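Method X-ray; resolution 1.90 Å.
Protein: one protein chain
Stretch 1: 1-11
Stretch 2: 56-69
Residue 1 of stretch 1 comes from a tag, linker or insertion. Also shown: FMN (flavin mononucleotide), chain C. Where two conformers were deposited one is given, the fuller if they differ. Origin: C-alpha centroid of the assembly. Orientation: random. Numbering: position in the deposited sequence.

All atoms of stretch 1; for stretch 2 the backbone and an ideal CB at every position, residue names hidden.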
ATOM      1  N   PHE A   1       6.106 -22.314   4.250  1.00 20.76           N
ATOM      2  CA  PHE A   1       6.601 -21.322   3.255  1.00 22.75           C
ATOM      3  C   PHE A   1       5.483 -20.477   2.658  1.00 23.47           C
ATOM      4  O   PHE A   1       5.614 -19.288   2.534  1.00 23.45           O
ATOM      5  CB  PHE A   1       7.392 -21.979   2.112  1.00 22.10           C
ATOM      6  CG  PHE A   1       8.004 -20.977   1.174  1.00 19.54           C
ATOM      7  CD1 PHE A   1       7.703 -20.993  -0.145  1.00 20.41           C
ATOM      8  CD2 PHE A   1       8.937 -20.083   1.628  1.00 18.86           C
ATOM      9  CE1 PHE A   1       8.247 -20.054  -1.008  1.00 18.86           C
ATOM     10  CE2 PHE A   1       9.518 -19.103   0.765  1.00 20.88           C
ATOM     11  CZ  PHE A   1       9.159 -19.120  -0.559  1.00 19.52           C
ATOM     12  N   MET A   2       4.371 -21.117   2.301  1.00 24.33           N
ATOM     13  CA  MET A   2       3.286 -20.453   1.637  1.00 27.66           C
ATOM     14  C   MET A   2       2.481 -19.635   2.596  1.00 27.64           C
ATOM     15  O   MET A   2       1.709 -18.761   2.167  1.00 29.12           O
ATOM     16  CB  MET A   2       2.374 -21.506   1.043  1.00 27.22           C
ATOM     17  CG  MET A   2       2.643 -21.724  -0.401  1.00 30.56           C
ATOM     18  SD  MET A   2       1.395 -22.852  -1.097  1.00 34.65           S
ATOM     19  CE  MET A   2       2.514 -24.124  -1.659  1.00 33.52           C
ATOM     20  N   ASP A   3       2.646 -19.903   3.895  1.00 26.56           N
ATOM     21  CA  ASP A   3       1.814 -19.278   4.913  1.00 27.02           C
ATOM     22  C   ASP A   3       2.511 -18.150   5.661  1.00 25.74           C
ATOM     23  O   ASP A   3       1.858 -17.307   6.260  1.00 24.93           O
ATOM     24  CB  ASP A   3       1.369 -20.335   5.950  1.00 29.30           C
ATOM     25  CG  ASP A   3       0.526 -21.471   5.327  1.00 34.32           C
ATOM     26  OD1 ASP A   3       0.427 -22.585   5.934  1.00 36.27           O
ATOM     27  OD2 ASP A   3      -0.047 -21.234   4.233  1.00 40.29           O
ATOM     28  N   GLU A   4       3.825 -18.165   5.683  1.00 23.66           N
ATOM     29  CA  GLU A   4       4.573 -17.197   6.469  1.00 23.38           C
ATOM     30  C   GLU A   4       4.087 -15.759   6.110  1.00 21.39           C
ATOM     31  O   GLU A   4       3.716 -15.512   4.970  1.00 19.09           O
ATOM     32  CB  GLU A   4       6.059 -17.387   6.169  1.00 24.34           C
ATOM     33  CG  GLU A   4       6.983 -16.802   7.217  1.00 30.05           C
ATOM     34  CD  GLU A   4       7.112 -15.244   7.153  1.00 36.61           C
ATOM     35  OE1 GLU A   4       7.640 -14.715   6.141  1.00 42.66           O
ATOM     36  OE2 GLU A   4       6.691 -14.550   8.096  1.00 34.53           O
ATOM     37  N   LEU A   5       4.069 -14.842   7.079  1.00 20.36           N
ATOM     38  CA  LEU A   5       3.582 -13.504   6.823  1.00 21.13           C
ATOM     39  C   LEU A   5       4.685 -12.702   6.128  1.00 18.33           C
ATOM     40  O   LEU A   5       5.833 -12.651   6.594  1.00 17.43           O
ATOM     41  CB  LEU A   5       3.205 -12.869   8.157  1.00 23.13           C
ATOM     42  CG  LEU A   5       2.360 -11.596   8.358  1.00 25.64           C
ATOM     43  CD1 LEU A   5       0.959 -11.780   7.878  1.00 24.50           C
ATOM     44  CD2 LEU A   5       2.262 -11.403   9.843  1.00 23.43           C
ATOM     45  N   VAL A   6       4.313 -12.049   5.041  1.00 16.13           N
ATOM     46  CA  VAL A   6       5.253 -11.139   4.340  1.00 13.88           C
ATOM     47  C   VAL A   6       4.677  -9.729   4.176  1.00 12.84           C
ATOM     48  O   VAL A   6       3.530  -9.543   4.350  1.00 12.19           O
ATOM     49  CB  VAL A   6       5.650 -11.711   3.002  1.00 12.47           C
ATOM     50  CG1 VAL A   6       6.581 -12.946   3.196  1.00 11.68           C
ATOM     51  CG2 VAL A   6       4.401 -11.995   2.145  1.00 13.21           C
ATOM     52  N   SER A   7       5.518  -8.744   3.881  1.00 12.00           N
ATOM     53  CA  SER A   7       5.054  -7.410   3.478  1.00 12.37           C
ATOM     54  C   SER A   7       5.660  -7.101   2.120  1.00 11.95           C
ATOM     55  O   SER A   7       6.890  -7.128   1.999  1.00 13.43           O
ATOM     56  CB  SER A   7       5.546  -6.356   4.513  0.70 10.52           C
ATOM     57  OG  SER A   7       5.075  -5.037   4.189  0.70  9.87           O
ATOM     58  N   LEU A   8       4.855  -6.765   1.122  1.00 11.65           N
ATOM     59  CA  LEU A   8       5.410  -6.290  -0.159  1.00 13.34           C
ATOM     60  C   LEU A   8       5.047  -4.852  -0.399  1.00 12.23           C
ATOM     61  O   LEU A   8       3.934  -4.492  -0.114  1.00 13.94           O
ATOM     62  CB  LEU A   8       4.796  -7.126  -1.298  1.00 11.56           C
ATOM     63  CG  LEU A   8       5.223  -7.062  -2.735  1.00 17.11           C
ATOM     64  CD1 LEU A   8       4.751  -8.434  -3.156  1.00 25.80           C
ATOM     65  CD2 LEU A   8       4.313  -6.036  -3.411  1.00 16.95           C
ATOM     66  N   THR A   9       5.977  -4.053  -0.921  1.00 12.15           N
ATOM     67  CA  THR A   9       5.677  -2.659  -1.237  1.00 12.07           C
ATOM     68  C   THR A   9       6.169  -2.478  -2.657  1.00 11.64           C
ATOM     69  O   THR A   9       7.263  -2.915  -2.945  1.00 10.46           O
ATOM     70  CB  THR A   9       6.564  -1.736  -0.364  1.00  9.72           C
ATOM     71  OG1 THR A   9       6.127  -1.890   0.983  1.00 13.40           O
ATOM     72  CG2 THR A   9       6.365  -0.332  -0.710  1.00  5.30           C
ATOM     73  N   TYR A  10       5.329  -1.855  -3.508  1.00 11.49           N
ATOM     74  CA  TYR A  10       5.648  -1.565  -4.881  1.00 11.80           C
ATOM     75  C   TYR A  10       5.246  -0.120  -5.148  1.00 12.02           C
ATOM     76  O   TYR A  10       4.511   0.491  -4.411  1.00 11.31           O
ATOM     77  CB  TYR A  10       4.927  -2.582  -5.848  1.00 12.02           C
ATOM     78  CG  TYR A  10       3.457  -2.299  -5.913  1.00 13.62           C
ATOM     79  CD1 TYR A  10       2.998  -1.209  -6.627  1.00 14.91           C
ATOM     80  CD2 TYR A  10       2.517  -3.140  -5.291  1.00 11.78           C
ATOM     81  CE1 TYR A  10       1.671  -0.908  -6.660  1.00 18.49           C
ATOM     82  CE2 TYR A  10       1.159  -2.845  -5.338  1.00 12.56           C
ATOM     83  CZ  TYR A  10       0.755  -1.753  -6.050  1.00 15.24           C
ATOM     84  OH  TYR A  10      -0.548  -1.371  -6.141  1.00 18.46           O
ATOM     85  N   ARG A  11       5.802   0.434  -6.196  1.00 14.98           N
ATOM     86  CA  ARG A  11       5.533   1.803  -6.633  1.00 14.87           C
ATOM     87  C   ARG A  11       5.049   1.618  -8.036  1.00 15.59           C
ATOM     88  O   ARG A  11       5.564   0.728  -8.737  1.00 14.40           O
ATOM     89  CB  ARG A  11       6.860   2.551  -6.688  1.00 16.08           C
ATOM     90  CG  ARG A  11       6.709   4.020  -6.905  1.00 19.86           C
ATOM     91  CD  ARG A  11       8.060   4.744  -6.818  1.00 27.28           C
ATOM     92  NE  ARG A  11       8.841   4.466  -8.000  1.00 33.37           N
ATOM     93  CZ  ARG A  11       9.019   5.322  -8.998  1.00 34.68           C
ATOM     94  NH1 ARG A  11       8.503   6.547  -8.928  1.00 37.81           N
ATOM     95  NH2 ARG A  11       9.744   4.959 -10.051  1.00 35.07           N
ATOM     96  N   UNK A  56       0.481 -10.002   4.544  1.00 13.24           N
ATOM     97  CA  UNK A  56      -0.388 -11.148   4.743  1.00 13.20           C
ATOM     98  C   UNK A  56       0.382 -12.406   4.413  1.00 13.05           C
ATOM     99  O   UNK A  56       1.548 -12.348   4.251  1.00 15.32           O
ATOM    100  CB  UNK A  56      -1.654 -11.042   3.890  1.00 13.20           C
ATOM    101  N   UNK A  57      -0.285 -13.562   4.337  1.00 14.07           N
ATOM    102  CA  UNK A  57       0.352 -14.846   3.930  1.00 13.23           C
ATOM    103  C   UNK A  57       1.161 -14.723   2.587  1.00 13.05           C
ATOM    104  O   UNK A  57       0.646 -14.203   1.557  1.00 10.28           O
ATOM    105  CB  UNK A  57      -0.728 -15.919   3.778  1.00 13.23           C
ATOM    106  N   UNK A  58       2.357 -15.307   2.529  1.00 14.87           N
ATOM    107  CA  UNK A  58       3.196 -15.150   1.306  1.00 16.06           C
ATOM    108  C   UNK A  58       2.377 -15.447   0.033  1.00 17.62           C
ATOM    109  O   UNK A  58       2.463 -14.704  -0.994  1.00 14.59           O
ATOM    110  CB  UNK A  58       4.409 -16.080   1.368  1.00 16.06           C
ATOM    111  N   UNK A  59       1.594 -16.531   0.097  1.00 18.38           N
ATOM    112  CA  UNK A  59       0.823 -17.000  -1.039  1.00 19.68           C
ATOM    113  C   UNK A  59      -0.298 -16.036  -1.395  1.00 19.75           C
ATOM    114  O   UNK A  59      -0.558 -15.815  -2.601  1.00 20.49           O
ATOM    115  CB  UNK A  59       0.248 -18.388  -0.749  1.00 19.68           C
ATOM    116  N   UNK A  60      -0.930 -15.429  -0.397  1.00 18.01           N
ATOM    117  CA  UNK A  60      -1.968 -14.392  -0.675  1.00 17.84           C
ATOM    118  C   UNK A  60      -1.345 -13.120  -1.219  1.00 16.88           C
ATOM    119  O   UNK A  60      -1.933 -12.480  -2.059  1.00 18.85           O
ATOM    120  CB  UNK A  60      -2.762 -14.065   0.591  1.00 17.84           C
ATOM    121  N   UNK A  61      -0.192 -12.701  -0.724  1.00 18.13           N
ATOM    122  CA  UNK A  61       0.423 -11.506  -1.336  1.00 18.10           C
ATOM    123  C   UNK A  61       0.794 -11.751  -2.782  1.00 17.33           C
ATOM    124  O   UNK A  61       0.529 -10.896  -3.634  1.00 16.70           O
ATOM    125  CB  UNK A  61       1.668 -11.080  -0.555  1.00 18.10           C
ATOM    126  N   UNK A  62       1.413 -12.905  -3.063  1.00 17.39           N
ATOM    127  CA  UNK A  62       1.713 -13.328  -4.455  1.00 19.72           C
ATOM    128  C   UNK A  62       0.496 -13.231  -5.391  1.00 19.40           C
ATOM    129  O   UNK A  62       0.580 -12.649  -6.476  1.00 17.37           O
ATOM    130  CB  UNK A  62       2.231 -14.768  -4.457  1.00 19.72           C
ATOM    131  N   UNK A  63      -0.630 -13.794  -4.947  1.00 19.69           N
ATOM    132  CA  UNK A  63      -1.863 -13.793  -5.679  1.00 21.61           C
ATOM    133  C   UNK A  63      -2.397 -12.398  -5.988  1.00 20.36           C
ATOM    134  O   UNK A  63      -2.731 -12.057  -7.135  1.00 20.11           O
ATOM    135  CB  UNK A  63      -2.911 -14.584  -4.894  1.00 21.61           C
ATOM    136  N   UNK A  64      -2.382 -11.564  -4.953  1.00 19.58           N
ATOM    137  CA  UNK A  64      -2.904 -10.252  -5.021  1.00 19.63           C
ATOM    138  C   UNK A  64      -2.038  -9.445  -5.930  1.00 20.00           C
ATOM    139  O   UNK A  64      -2.538  -8.727  -6.779  1.00 20.23           O
ATOM    140  CB  UNK A  64      -3.008  -9.619  -3.632  1.00 19.63           C
ATOM    141  N   UNK A  65      -0.733  -9.530  -5.746  1.00 20.00           N
ATOM    142  CA  UNK A  65       0.137  -8.685  -6.519  1.00 20.47           C
ATOM    143  C   UNK A  65      -0.061  -9.031  -7.966  1.00 20.51           C
ATOM    144  O   UNK A  65       0.027  -8.157  -8.809  1.00 20.94           O
ATOM    145  CB  UNK A  65       1.600  -8.840  -6.100  1.00 20.47           C
ATOM    146  N   UNK A  66      -0.366 -10.311  -8.242  1.00 21.06           N
ATOM    147  CA  UNK A  66      -0.560 -10.769  -9.601  1.00 23.38           C
ATOM    148  C   UNK A  66      -1.706 -10.040 -10.196  1.00 22.44           C
ATOM    149  O   UNK A  66      -1.577  -9.596 -11.308  1.00 23.56           O
ATOM    150  CB  UNK A  66      -0.789 -12.280  -9.664  1.00 23.38           C
ATOM    151  N   UNK A  67      -2.814  -9.951  -9.464  1.00 22.66           N
ATOM    152  CA  UNK A  67      -4.037  -9.266  -9.911  1.00 22.44           C
ATOM    153  C   UNK A  67      -3.829  -7.787 -10.086  1.00 21.08           C
ATOM    154  O   UNK A  67      -4.181  -7.202 -11.099  1.00 21.56           O
ATOM    155  CB  UNK A  67      -5.177  -9.501  -8.918  1.00 22.44           C
ATOM    156  N   UNK A  68      -3.239  -7.175  -9.085  1.00 21.30           N
ATOM    157  CA  UNK A  68      -2.975  -5.756  -9.086  1.00 19.41           C
ATOM    158  C   UNK A  68      -2.037  -5.338 -10.260  1.00 20.35           C
ATOM    159  O   UNK A  68      -2.147  -4.239 -10.812  1.00 18.34           O
ATOM    160  CB  UNK A  68      -2.362  -5.357  -7.742  1.00 19.41           C
ATOM    161  N   UNK A  69      -1.054  -6.177 -10.560  1.00 22.16           N
ATOM    162  CA  UNK A  69      -0.151  -5.978 -11.715  1.00 23.47           C
ATOM    163  C   UNK A  69      -0.879  -6.120 -13.041  1.00 24.21           C
ATOM    164  O   UNK A  69      -0.450  -5.571 -14.026  1.00 25.70           O
ATOM    165  CB  UNK A  69       1.006  -6.977 -11.664  1.00 23.47           C
TER
HETATM  166  N1  FMN C1137      -7.562  -4.904  -5.345  1.00 14.81           N
HETATM  167  C2  FMN C1137      -7.601  -5.585  -4.149  1.00 15.02           C
HETATM  168  O2  FMN C1137      -8.426  -6.514  -3.984  1.00 16.31           O
HETATM  169  N3  FMN C1137      -6.764  -5.268  -3.130  1.00 11.79           N
HETATM  170  C4  FMN C1137      -5.915  -4.237  -3.331  1.00 11.74           C
HETATM  171  O4  FMN C1137      -5.131  -3.983  -2.474  1.00 15.02           O
HETATM  172  C4A FMN C1137      -5.860  -3.530  -4.537  1.00 11.08           C
HETATM  173  N5  FMN C1137      -4.968  -2.483  -4.693  1.00 12.75           N
HETATM  174  C5A FMN C1137      -4.845  -1.819  -5.923  1.00 14.51           C
HETATM  175  C6  FMN C1137      -3.932  -0.803  -6.098  1.00 12.21           C
HETATM  176  C7  FMN C1137      -3.829  -0.074  -7.292  1.00 12.14           C
HETATM  177  C7M FMN C1137      -2.699   0.943  -7.502  1.00 11.11           C
HETATM  178  C8  FMN C1137      -4.663  -0.421  -8.334  1.00 13.47           C
HETATM  179  C8M FMN C1137      -4.580   0.264  -9.689  1.00 11.88           C
HETATM  180  C9  FMN C1137      -5.584  -1.455  -8.178  1.00 12.89           C
HETATM  181  C9A FMN C1137      -5.672  -2.167  -6.944  1.00 14.00           C
HETATM  182  N10 FMN C1137      -6.611  -3.207  -6.760  1.00 14.25           N
HETATM  183  C10 FMN C1137      -6.673  -3.890  -5.550  1.00 14.66           C
HETATM  184  C1' FMN C1137      -7.748  -3.420  -7.701  1.00 19.84           C
HETATM  185  C2' FMN C1137      -7.462  -4.799  -8.246  1.00 26.05           C
HETATM  186  O2' FMN C1137      -6.583  -4.513  -9.296  1.00 24.88           O
HETATM  187  C3' FMN C1137      -8.682  -5.607  -8.721  1.00 30.03           C
HETATM  188  O3' FMN C1137      -9.144  -5.054  -9.912  1.00 34.64           O
HETATM  189  C4' FMN C1137      -9.856  -5.713  -7.761  1.00 34.70           C
HETATM  190  O4' FMN C1137      -9.589  -6.524  -6.597  1.00 35.95           O
HETATM  191  C5' FMN C1137     -11.032  -6.372  -8.487  1.00 39.41           C
HETATM  192  O5' FMN C1137     -12.077  -5.510  -8.944  1.00 42.74           O
HETATM  193  P   FMN C1137     -13.404  -6.311  -9.355  1.00 42.58           P
HETATM  194  O1P FMN C1137     -14.556  -5.355  -9.705  1.00 39.15           O
HETATM  195  O2P FMN C1137     -12.986  -7.117 -10.577  1.00 39.08           O
HETATM  196  O3P FMN C1137     -13.655  -7.153  -8.128  1.00 34.25           O

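At position 56 phi is 163° and psi -170°, a combination comfortable only for glycine, and the chain turns a corner here. The backbone pairs with the strand of stretch 1: N of 56 donates to V6 O (3.1 Å), and V6 N to O of 56 (2.9 Å). The residue is G56, and L5 CD1 packs 3.5 Å from its CA.

Position 57 has phi -51° and psi 137° and directly precedes the helix, at its N-cap position. Its N gives stretch 1 no hydrogen bond, and the nearest atom of stretch 1 to its ideal CB is a carbonyl oxygen, D3 O at 3.8 Å. Proline suits such angles, as would a small capping residue such as serine. It is P57, whose CA lies 3.6 Å from E4 O in a CA-H...O contact.

Position 58 opens the helix, its N donating to E4 O (2.8 Å). Its CB points toward stretch 1, where F1 O, the carboxylate of E4, the F1 ring and the methyls of V6 lie within reach of a long side chain. A lysine, glutamine or arginine could answer the acceptors; a flat, charged group would also use the apolar surfaces. The residue is R58. R58 NH2 donates to F1 O (3.1 Å), and R58 NE adds a weak bond to F1 O (3.3 Å). The guanidinium lies between V6 CG1 over one face and F1, a tag residue, over the opposite face. E4 OE1 is 3.9 Å from R58 NH1, a long salt bridge of charges alone.

At 59 the ideal CB is 3.3 Å from M2 O, which already accepts the backbone N of 59 (3.0 Å). That tight approach favors a small residue, and a donor would be rewarded: alanine, serine or perhaps threonine. S59, with chi1 p, turns OG to M2 O (3.0 Å) as a second donor.

Position 60 points sideways and stretch 1 sets no demand; it is A60.

At 61 CB points toward V6 CG2 (3.9 Å), with L8 CD1 beyond (4.8 Å). A small or medium apolar residue, such as alanine, cysteine or valine, would suit. C61 places SG 3.9 Å from V6 CG2.

Positions 62, 63 and 64 find nothing of stretch 1 near their CB atoms. They are D62, E63 and L64; L64 CD1 instead approaches FMN N3 (3.6 Å).

At 65 CB points toward L8, with CD1 at 4.3 Å and Y10 further along. A large apolar or aromatic side chain would fit. F65 receives L8 CD2 over its ring face, 4.2 Å from the centroid, while Y10 CD2 meets the ring edge at CE1 (3.5 Å).

Positions 66 and 67 are out of reach: R66, which forms a salt bridge with D62, and L67.

At 68 CB points toward stretch 1, 4.7 Å from Y10 OH. The Y10 ring and the nearby flavin offer surface for leucine, isoleucine or methionine, though the hydroxyl leaves a polar group possible. I68 brings CG2 to 3.4 Å from Y10 OH, and its CD1 lies 3.7 Å from FMN N5.

Position 69 looks sideways; S69 bonds OG to F65 O (2.9 Å).

Stretch 2 (56-69) GPRSACDELFRLIS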
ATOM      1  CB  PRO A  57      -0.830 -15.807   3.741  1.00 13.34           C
ATOM      2  CG  PRO A  57      -2.087 -15.134   4.447  1.00 14.40           C
ATOM      3  CD  PRO A  57      -1.713 -13.663   4.763  1.00 14.52           C
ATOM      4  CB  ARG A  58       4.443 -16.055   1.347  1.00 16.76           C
ATOM      5  CG  ARG A  58       5.229 -16.010   0.029  1.00 16.60           C
ATOM      6  CD  ARG A  58       6.770 -15.711   0.287  1.00 26.35           C
ATOM      7  NE  ARG A  58       7.092 -16.562   1.354  1.00 22.17           N
ATOM      8  CZ  ARG A  58       7.941 -16.406   2.340  1.00 21.42           C
ATOM      9  NH1 ARG A  58       8.788 -15.395   2.466  1.00 21.45           N
ATOM     10  NH2 ARG A  58       7.896 -17.364   3.237  1.00 21.24           N
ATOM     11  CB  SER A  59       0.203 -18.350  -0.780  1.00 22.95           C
ATOM     12  OG  SER A  59      -0.620 -18.207   0.383  1.00 24.42           O
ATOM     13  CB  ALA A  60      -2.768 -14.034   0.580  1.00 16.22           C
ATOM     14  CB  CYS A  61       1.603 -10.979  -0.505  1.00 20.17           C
ATOM     15  SG  CYS A  61       1.065 -10.301   1.047  1.00 22.77           S
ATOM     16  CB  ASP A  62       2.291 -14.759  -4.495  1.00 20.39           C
ATOM     17  CG  ASP A  62       2.487 -15.257  -5.894  1.00 24.32           C
ATOM     18  OD1 ASP A  62       3.440 -14.792  -6.577  1.00 29.36           O
ATOM     19  OD2 ASP A  62       1.682 -16.149  -6.322  1.00 29.92           O
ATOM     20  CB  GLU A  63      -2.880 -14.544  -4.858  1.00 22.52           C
ATOM     21  CG  GLU A  63      -4.168 -14.686  -5.552  1.00 31.06           C
ATOM     22  CD  GLU A  63      -5.243 -15.458  -4.769  1.00 42.20           C
ATOM     23  OE1 GLU A  63      -5.549 -15.074  -3.594  1.00 47.04           O
ATOM     24  OE2 GLU A  63      -5.811 -16.427  -5.365  1.00 44.94           O
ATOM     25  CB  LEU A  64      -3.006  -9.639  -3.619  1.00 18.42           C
ATOM     26  CG  LEU A  64      -3.763  -8.299  -3.657  1.00 21.46           C
ATOM     27  CD1 LEU A  64      -5.231  -8.287  -4.336  1.00 22.61           C
ATOM     28  CD2 LEU A  64      -3.776  -7.587  -2.324  1.00 15.41           C
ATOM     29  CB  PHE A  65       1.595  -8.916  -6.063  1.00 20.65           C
ATOM     30  CG  PHE A  65       2.601  -8.042  -6.770  1.00 22.35           C
ATOM     31  CD1 PHE A  65       2.480  -6.662  -6.730  1.00 23.13           C
ATOM     32  CD2 PHE A  65       3.684  -8.596  -7.416  1.00 21.32           C
ATOM     33  CE1 PHE A  65       3.432  -5.849  -7.336  1.00 24.75           C
ATOM     34  CE2 PHE A  65       4.633  -7.787  -8.029  1.00 25.55           C
ATOM     35  CZ  PHE A  65       4.501  -6.410  -7.991  1.00 23.18           C
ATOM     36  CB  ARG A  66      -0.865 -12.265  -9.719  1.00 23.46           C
ATOM     37  CG  ARG A  66       0.301 -13.074  -9.317  1.00 30.60           C
ATOM     38  CD  ARG A  66       1.187 -13.549 -10.483  1.00 39.21           C
ATOM     39  NE  ARG A  66       2.242 -14.412  -9.949  1.00 41.10           N
ATOM     40  CZ  ARG A  66       2.001 -15.577  -9.353  1.00 43.07           C
ATOM     41  NH1 ARG A  66       0.747 -16.018  -9.235  1.00 42.15           N
ATOM     42  NH2 ARG A  66       3.009 -16.281  -8.860  1.00 43.22           N
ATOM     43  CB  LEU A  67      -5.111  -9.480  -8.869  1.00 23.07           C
ATOM     44  CG  LEU A  67      -5.922 -10.695  -9.254  1.00 26.22           C
ATOM     45  CD1 LEU A  67      -6.731 -11.231  -8.055  1.00 26.92           C
ATOM     46  CD2 LEU A  67      -6.801 -10.330 -10.534  1.00 22.61           C
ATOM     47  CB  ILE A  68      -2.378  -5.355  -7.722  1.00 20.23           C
ATOM     48  CG1 ILE A  68      -3.362  -5.561  -6.538  1.00 14.69           C
ATOM     49  CG2 ILE A  68      -2.034  -3.949  -7.722  1.00 21.75           C
ATOM     50  CD1 ILE A  68      -2.652  -5.320  -5.228  1.00 16.75           C
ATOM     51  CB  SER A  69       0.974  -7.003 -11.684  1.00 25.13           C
ATOM     52  OG  SER A  69       1.848  -6.759 -10.594  1.00 22.22           O
TER
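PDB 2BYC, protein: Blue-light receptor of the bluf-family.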